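Local structure of C381 turret protein (4IND) at the interface of chains A and B. The protein builds the pentameric turrets on the icosahedral capsid of an archaeal virus from subunits with a triple jelly-roll fold. Residues are numbered along the deposited sequence; one frame, centred on the assembly and turned at random. Chains: chain A/B, C381 turret protein.

The interface of chains A and B. Residues chain A 19, 21, 23-24; chain B 13-15.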
# COMPACT_ATOMS: atom_id res chain seq x y z
N TYR A 19 5.88 -4.41 26.69
CA TYR A 19 7.27 -4.20 27.00
C TYR A 19 7.45 -4.02 28.51
O TYR A 19 6.68 -3.27 29.13
CB TYR A 19 7.82 -2.98 26.28
CG TYR A 19 9.25 -2.73 26.71
CD1 TYR A 19 10.30 -3.48 26.18
CD2 TYR A 19 9.56 -1.77 27.66
CE1 TYR A 19 11.62 -3.26 26.58
CE2 TYR A 19 10.87 -1.55 28.07
CZ TYR A 19 11.89 -2.30 27.52
OH TYR A 19 13.20 -2.10 27.93
N LYS A 21 10.65 -3.34 31.38
CA LYS A 21 12.04 -3.27 31.83
C LYS A 21 11.98 -3.57 33.31
O LYS A 21 11.43 -2.79 34.08
CB LYS A 21 12.64 -1.88 31.59
CG LYS A 21 14.15 -1.91 31.88
CD LYS A 21 14.86 -0.67 31.38
CE LYS A 21 16.39 -0.82 31.56
NZ LYS A 21 17.14 0.33 30.92
N SER A 23 13.93 -3.70 35.79
CA SER A 23 14.60 -2.85 36.76
C SER A 23 13.77 -1.61 37.12
O SER A 23 14.19 -0.80 37.95
CB SER A 23 15.98 -2.44 36.25
OG SER A 23 15.87 -1.94 34.93
N GLU A 24 12.61 -1.45 36.48
CA GLU A 24 11.62 -0.46 36.92
C GLU A 24 10.60 -1.14 37.82
O GLU A 24 9.99 -2.15 37.44
CB GLU A 24 10.86 0.14 35.72
CG GLU A 24 11.70 0.96 34.75
CD GLU A 24 11.51 2.45 34.94
OE1 GLU A 24 11.25 2.86 36.09
OE2 GLU A 24 11.61 3.22 33.95
N ASN B 13 18.75 1.50 35.20
CA ASN B 13 17.48 0.89 35.55
C ASN B 13 16.25 1.37 34.79
O ASN B 13 15.26 0.63 34.70
CB ASN B 13 17.23 1.05 37.03
CG ASN B 13 18.34 0.44 37.84
OD1 ASN B 13 18.44 -0.79 37.94
ND2 ASN B 13 19.22 1.29 38.38
N ALA B 14 16.30 2.60 34.30
CA ALA B 14 15.09 3.24 33.77
C ALA B 14 14.83 2.84 32.33
O ALA B 14 15.77 2.57 31.57
CB ALA B 14 15.19 4.78 33.87
N LYS B 15 13.55 2.82 31.96
CA LYS B 15 13.11 2.50 30.61
C LYS B 15 13.68 3.54 29.64
O LYS B 15 13.77 4.74 29.97
CB LYS B 15 11.57 2.50 30.57
CG LYS B 15 10.93 2.03 29.27
CD LYS B 15 9.40 1.80 29.43
CE LYS B 15 9.09 0.77 30.55
NZ LYS B 15 7.72 0.10 30.48
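The hydroxyl OG of A:Ser23 donates a hydrogen bond of 2.7 Å to the main-chain carbonyl O of B:Asn13, and with it begins an example of how side chains of one subunit can read the backbone of the next. The hydroxyl is wedged between the amide N and the carbonyl carbon of its own residue (chi1 50°) and faces the neighbouring chain; its approach is well bent from the C=O direction and tilted somewhat from the peptide plane. CB of A:Ser23 lies 3.4 Å from the side-chain amide oxygen OD1 of B:Asn13.

One residue further along chain B, the ammonium NZ of A:Lys21 donates to the carbonyl O of B:Ala14 at 2.7 Å, coming from above the carbonyl plane. Its CD and CE methylenes lie alongside the B:Asn13 and B:Ala14 carbonyls, while CD also packs against CA of B:Lys15.

The same peptide unit is held at its other end: N of B:Lys15 gives a nearly straight bond (173° at H) to the carboxylate OE2 of A:Glu24, 2.8 Å away, meeting the anti side and somewhat out of plane. The bend at chi2 (-103°) brings OE2 to this amide, and the two side chains cross at about a right angle. The ammonium NZ of B:Lys15 may ease the charge of the A:Glu24 carboxylate at most weakly, since it stands 6.1 Å from OE2 and makes no salt bridge with it.

The aliphatic part of B:Lys15 instead runs antiparallel past A:Tyr19, its CG 3.8 Å from ring atom CE2 of A:Tyr19 and its CE at the ring edge, in plane.

Thus A:Lys21 and A:Glu24 grip the peptide joining B:Ala14 to B:Lys15 at both its acceptor and its donor, A:Ser23 takes the carbonyl of the preceding peptide, and the patch probably helps join neighbouring N-terminal regions within the five-subunit turret.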